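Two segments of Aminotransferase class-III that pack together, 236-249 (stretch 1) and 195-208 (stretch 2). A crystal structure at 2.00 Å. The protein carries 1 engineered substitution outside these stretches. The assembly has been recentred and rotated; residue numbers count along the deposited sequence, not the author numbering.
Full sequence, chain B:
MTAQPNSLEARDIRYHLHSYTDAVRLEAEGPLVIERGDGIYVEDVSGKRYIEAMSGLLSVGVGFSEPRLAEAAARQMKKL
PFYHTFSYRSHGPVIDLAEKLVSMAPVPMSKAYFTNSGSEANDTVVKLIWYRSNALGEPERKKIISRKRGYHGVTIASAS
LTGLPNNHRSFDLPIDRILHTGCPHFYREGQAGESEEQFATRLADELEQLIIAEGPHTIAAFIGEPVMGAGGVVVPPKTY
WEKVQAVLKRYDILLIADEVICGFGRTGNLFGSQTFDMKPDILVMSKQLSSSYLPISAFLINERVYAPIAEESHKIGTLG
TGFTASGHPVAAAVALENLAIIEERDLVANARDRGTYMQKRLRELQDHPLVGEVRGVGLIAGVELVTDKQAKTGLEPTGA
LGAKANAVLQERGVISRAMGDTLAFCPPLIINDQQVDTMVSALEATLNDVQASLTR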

# COMPACT_ATOMS: atom_id res chain seq x y z
N PRO B 236 -6.17 27.58 0.39
CA PRO B 236 -7.57 27.98 0.52
C PRO B 236 -7.65 29.47 0.84
O PRO B 236 -6.69 30.05 1.34
CB PRO B 236 -8.08 27.13 1.69
CG PRO B 236 -6.85 26.90 2.54
CD PRO B 236 -5.69 26.79 1.55
N PRO B 237 -8.78 30.10 0.54
CA PRO B 237 -8.90 31.53 0.83
C PRO B 237 -8.91 31.77 2.33
O PRO B 237 -9.19 30.88 3.14
CB PRO B 237 -10.23 31.91 0.17
CG PRO B 237 -11.00 30.66 0.12
CD PRO B 237 -10.01 29.55 -0.04
N LYS B 238 -8.57 32.99 2.72
CA LYS B 238 -8.63 33.31 4.13
C LYS B 238 -10.07 33.18 4.63
O LYS B 238 -11.03 33.50 3.91
CB LYS B 238 -8.08 34.71 4.41
CG LYS B 238 -8.61 35.82 3.54
CD LYS B 238 -8.01 37.16 3.99
CE LYS B 238 -8.65 38.37 3.28
NZ LYS B 238 -8.29 38.43 1.83
N THR B 239 -10.21 32.66 5.85
CA THR B 239 -11.44 32.37 6.57
C THR B 239 -12.08 31.05 6.14
O THR B 239 -13.05 30.62 6.78
CB THR B 239 -12.50 33.49 6.48
OG1 THR B 239 -13.10 33.53 5.17
CG2 THR B 239 -11.88 34.85 6.83
N TYR B 240 -11.56 30.39 5.11
CA TYR B 240 -12.17 29.14 4.66
C TYR B 240 -12.25 28.11 5.78
O TYR B 240 -13.32 27.56 6.08
CB TYR B 240 -11.37 28.56 3.49
CG TYR B 240 -11.79 27.17 3.07
CD1 TYR B 240 -12.86 26.99 2.19
CD2 TYR B 240 -11.11 26.04 3.53
CE1 TYR B 240 -13.23 25.74 1.77
CE2 TYR B 240 -11.47 24.76 3.10
CZ TYR B 240 -12.53 24.61 2.22
OH TYR B 240 -12.93 23.37 1.78
N TRP B 241 -11.12 27.80 6.40
CA TRP B 241 -11.12 26.72 7.37
C TRP B 241 -11.93 27.06 8.62
O TRP B 241 -12.55 26.17 9.22
CB TRP B 241 -9.69 26.31 7.73
CG TRP B 241 -9.13 25.33 6.71
CD1 TRP B 241 -8.11 25.54 5.84
CD2 TRP B 241 -9.62 24.01 6.46
NE1 TRP B 241 -7.92 24.42 5.06
CE2 TRP B 241 -8.83 23.46 5.42
CE3 TRP B 241 -10.64 23.23 7.00
CZ2 TRP B 241 -9.03 22.16 4.93
CZ3 TRP B 241 -10.83 21.92 6.51
CH2 TRP B 241 -10.04 21.42 5.48
N GLU B 242 -11.97 28.33 9.00
CA GLU B 242 -12.82 28.74 10.12
C GLU B 242 -14.30 28.53 9.78
O GLU B 242 -15.05 27.94 10.56
CB GLU B 242 -12.55 30.19 10.48
CG GLU B 242 -13.49 30.76 11.51
CD GLU B 242 -13.33 32.27 11.70
OE1 GLU B 242 -14.25 32.90 12.25
OE2 GLU B 242 -12.28 32.82 11.31
N LYS B 243 -14.72 28.98 8.60
CA LYS B 243 -16.11 28.84 8.20
C LYS B 243 -16.49 27.40 7.96
O LYS B 243 -17.60 26.98 8.31
CB LYS B 243 -16.40 29.71 6.99
CG LYS B 243 -16.14 31.19 7.24
CD LYS B 243 -16.18 32.04 5.97
CE LYS B 243 -16.09 33.54 6.32
NZ LYS B 243 -15.79 34.40 5.14
N VAL B 244 -15.59 26.60 7.37
CA VAL B 244 -15.89 25.18 7.16
C VAL B 244 -16.07 24.48 8.51
O VAL B 244 -17.03 23.71 8.71
CB VAL B 244 -14.80 24.50 6.31
CG1 VAL B 244 -14.92 22.96 6.36
CG2 VAL B 244 -14.91 24.97 4.87
N GLN B 245 -15.17 24.74 9.45
CA GLN B 245 -15.24 24.05 10.74
C GLN B 245 -16.52 24.42 11.50
O GLN B 245 -17.10 23.56 12.18
CB GLN B 245 -13.99 24.35 11.57
CG GLN B 245 -12.75 23.63 11.05
CD GLN B 245 -11.50 23.92 11.82
OE1 GLN B 245 -11.07 23.12 12.66
NE2 GLN B 245 -10.89 25.07 11.56
N ALA B 246 -16.98 25.65 11.36
CA ALA B 246 -18.26 26.04 11.97
C ALA B 246 -19.41 25.18 11.44
O ALA B 246 -20.27 24.75 12.22
CB ALA B 246 -18.54 27.52 11.72
N VAL B 247 -19.44 24.95 10.12
CA VAL B 247 -20.46 24.08 9.53
C VAL B 247 -20.34 22.66 10.07
O VAL B 247 -21.33 22.05 10.50
CB VAL B 247 -20.36 24.10 7.99
CG1 VAL B 247 -21.31 23.09 7.38
CG2 VAL B 247 -20.63 25.51 7.45
N LEU B 248 -19.13 22.09 10.02
CA LEU B 248 -18.95 20.72 10.46
C LEU B 248 -19.39 20.56 11.92
O LEU B 248 -20.06 19.58 12.26
CB LEU B 248 -17.49 20.29 10.30
CG LEU B 248 -16.97 20.33 8.85
CD1 LEU B 248 -15.49 19.88 8.82
CD2 LEU B 248 -17.81 19.45 7.94
N LYS B 249 -19.01 21.50 12.78
CA LYS B 249 -19.35 21.40 14.18
C LYS B 249 -20.87 21.44 14.39
O LYS B 249 -21.41 20.73 15.25
CB LYS B 249 -18.66 22.51 14.96
CG LYS B 249 -18.77 22.39 16.46
CD LYS B 249 -17.72 23.26 17.14
CE LYS B 249 -18.33 24.11 18.24
NZ LYS B 249 -18.88 23.28 19.35
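Stretch 2, residues 195-208: SEEQFATRLADELE

Stretch 2 is helical from E196 to E208, with phi/psi values close to -63/-41 throughout and an unbroken i to i+4 ladder beginning at F199 N to S195 O (2.9 Å). S195 sits at the N-cap with chi1 at 68° (p), a setting that lets its OG accept from Q198 N at 3.1 Å. The helix runs in nearly the same direction as helix 240-249: the N-to-C directions differ by 21° (signed crossing angle -21°), and the axes approach to 8.8 Å. The CA register advances in step, P237 against E196 (CA to CA 5.7 Å), Y240 against A200 (CA to CA 4.7 Å) and V244 against A204 (CA to CA 5.2 Å). The tightest of these pairs involve alanines, whose CB atoms point toward stretch 1 and allow close backbone approach.

At the N-terminal end, E196 extends with chi1 and chi2 both t, which carries its carboxylate to the turn before helix 240-249. E196 OE1 accepts from K238 N at 2.7 Å with an N-H...O angle of 168°, while E196 OE2 makes a salt bridge with K238 NZ at 3.5 Å, long enough that the hydrogen bond within it is weak. The same glutamate's CG lies 3.3 Å from P237 CB. F199, chi1 173° (t), brings its ring to P237, CD2 to CG 3.6 Å, meeting it obliquely. E197 adopts m, t, and its OE1 comes within 3.2 Å of K238 CE.

K243 is the knob of the interface, seated among E197, A200, T201 and A204. Its chi1 is m and the remaining chi angles are t, so the chain is extended; its CB rests 3.8 Å from A204 CB, and its CD lies 4.1 Å from A200 C. K243 NZ donates to T201 OG1 at 2.8 Å, with T201 at chi1 -70° (m), and makes a weak bond to E197 O at 3.1 Å. Within stretch 1, K243 NZ also donates to T239 OG1 at 2.8 Å, so the lysine ties its own helix start to the neighbouring helix.

Apolar packing lines the rest of the contact. L203, at m, t, places CD1 3.7 Å from Y240 CD1, oblique to the ring; beyond K243, L207, at t, p, directs CD2 to 3.7 Å from V244 CG1 and 4.2 Å from L248 CD2, while its CG lies 4.1 Å from V247 CG1. V247, chi1 174° (t), also sets CG1 3.9 Å from E208 CB and CG2 3.7 Å from A204 O. In all, 826 Å² is buried, summed over both stretches.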

# COMPACT_ATOMS: atom_id res chain seq x y z
N SER B 195 -15.05 38.62 -3.67
CA SER B 195 -13.80 38.75 -2.94
C SER B 195 -13.37 37.37 -2.40
O SER B 195 -14.14 36.41 -2.38
CB SER B 195 -13.93 39.72 -1.77
OG SER B 195 -14.78 39.19 -0.74
N GLU B 196 -12.11 37.30 -1.96
CA GLU B 196 -11.58 36.05 -1.41
C GLU B 196 -12.42 35.57 -0.22
O GLU B 196 -12.78 34.39 -0.14
CB GLU B 196 -10.11 36.24 -1.00
CG GLU B 196 -9.42 35.03 -0.43
CD GLU B 196 -7.98 35.34 -0.04
OE1 GLU B 196 -7.45 34.71 0.90
OE2 GLU B 196 -7.36 36.23 -0.67
N GLU B 197 -12.75 36.46 0.71
CA GLU B 197 -13.53 36.04 1.86
C GLU B 197 -14.98 35.72 1.49
O GLU B 197 -15.59 34.85 2.11
CB GLU B 197 -13.47 37.09 2.97
CG GLU B 197 -12.10 37.18 3.64
CD GLU B 197 -12.10 38.02 4.92
OE1 GLU B 197 -11.00 38.30 5.46
OE2 GLU B 197 -13.20 38.37 5.40
N GLN B 198 -15.54 36.41 0.50
CA GLN B 198 -16.87 36.06 0.04
C GLN B 198 -16.87 34.67 -0.58
O GLN B 198 -17.80 33.88 -0.39
CB GLN B 198 -17.39 37.10 -0.96
CG GLN B 198 -18.76 36.80 -1.55
CD GLN B 198 -19.86 36.64 -0.51
OE1 GLN B 198 -20.72 35.73 -0.61
NE2 GLN B 198 -19.84 37.48 0.49
N PHE B 199 -15.81 34.35 -1.32
CA PHE B 199 -15.67 33.02 -1.91
C PHE B 199 -15.61 31.95 -0.81
O PHE B 199 -16.21 30.89 -0.94
CB PHE B 199 -14.41 33.01 -2.78
CG PHE B 199 -14.02 31.68 -3.32
CD1 PHE B 199 -14.89 30.97 -4.16
CD2 PHE B 199 -12.78 31.14 -3.03
CE1 PHE B 199 -14.51 29.75 -4.68
CE2 PHE B 199 -12.41 29.91 -3.56
CZ PHE B 199 -13.26 29.23 -4.37
N ALA B 200 -14.91 32.24 0.29
CA ALA B 200 -14.87 31.31 1.41
C ALA B 200 -16.25 31.13 2.02
O ALA B 200 -16.67 30.00 2.35
CB ALA B 200 -13.88 31.79 2.45
N THR B 201 -16.98 32.22 2.19
CA THR B 201 -18.36 32.13 2.66
C THR B 201 -19.20 31.28 1.73
O THR B 201 -19.96 30.41 2.18
CB THR B 201 -18.95 33.54 2.82
OG1 THR B 201 -18.31 34.19 3.91
CG2 THR B 201 -20.46 33.49 3.06
N ARG B 202 -19.07 31.49 0.41
CA ARG B 202 -19.86 30.70 -0.52
C ARG B 202 -19.49 29.21 -0.44
O ARG B 202 -20.38 28.35 -0.55
CB ARG B 202 -19.68 31.20 -1.96
CG ARG B 202 -20.35 30.29 -2.98
CD ARG B 202 -20.54 30.94 -4.35
NE ARG B 202 -19.28 31.23 -5.03
CZ ARG B 202 -18.64 30.39 -5.83
NH1 ARG B 202 -17.51 30.77 -6.44
NH2 ARG B 202 -19.12 29.17 -6.03
N LEU B 203 -18.21 28.88 -0.27
CA LEU B 203 -17.82 27.48 -0.17
C LEU B 203 -18.41 26.82 1.08
O LEU B 203 -18.87 25.67 1.02
CB LEU B 203 -16.29 27.34 -0.15
CG LEU B 203 -15.55 27.63 -1.45
CD1 LEU B 203 -14.09 27.95 -1.18
CD2 LEU B 203 -15.67 26.47 -2.40
N ALA B 204 -18.40 27.52 2.21
CA ALA B 204 -19.00 26.96 3.42
C ALA B 204 -20.52 26.80 3.26
O ALA B 204 -21.10 25.83 3.77
CB ALA B 204 -18.68 27.83 4.63
N ASP B 205 -21.17 27.74 2.57
CA ASP B 205 -22.61 27.63 2.31
C ASP B 205 -22.92 26.45 1.40
O ASP B 205 -23.90 25.73 1.62
CB ASP B 205 -23.14 28.90 1.67
CG ASP B 205 -23.20 30.07 2.63
OD1 ASP B 205 -23.04 29.86 3.85
OD2 ASP B 205 -23.40 31.22 2.15
N GLU B 206 -22.13 26.25 0.36
CA GLU B 206 -22.33 25.11 -0.52
C GLU B 206 -22.08 23.79 0.22
O GLU B 206 -22.78 22.81 -0.02
CB GLU B 206 -21.43 25.23 -1.76
CG GLU B 206 -21.88 26.38 -2.66
CD GLU B 206 -20.92 26.64 -3.82
OE1 GLU B 206 -21.25 27.51 -4.67
OE2 GLU B 206 -19.84 25.99 -3.86
N LEU B 207 -21.10 23.78 1.12
CA LEU B 207 -20.89 22.61 1.97
C LEU B 207 -22.13 22.33 2.84
O LEU B 207 -22.61 21.20 2.92
CB LEU B 207 -19.66 22.80 2.85
CG LEU B 207 -19.41 21.76 3.94
CD1 LEU B 207 -19.26 20.35 3.35
CD2 LEU B 207 -18.20 22.14 4.74
N GLU B 208 -22.66 23.37 3.47
CA GLU B 208 -23.84 23.18 4.32
C GLU B 208 -25.05 22.75 3.49
O GLU B 208 -25.84 21.90 3.94
CB GLU B 208 -24.15 24.44 5.12
CG GLU B 208 -25.39 24.32 6.01
CD GLU B 208 -25.45 25.40 7.08
OE1 GLU B 208 -24.90 26.50 6.84
OE2 GLU B 208 -26.03 25.15 8.15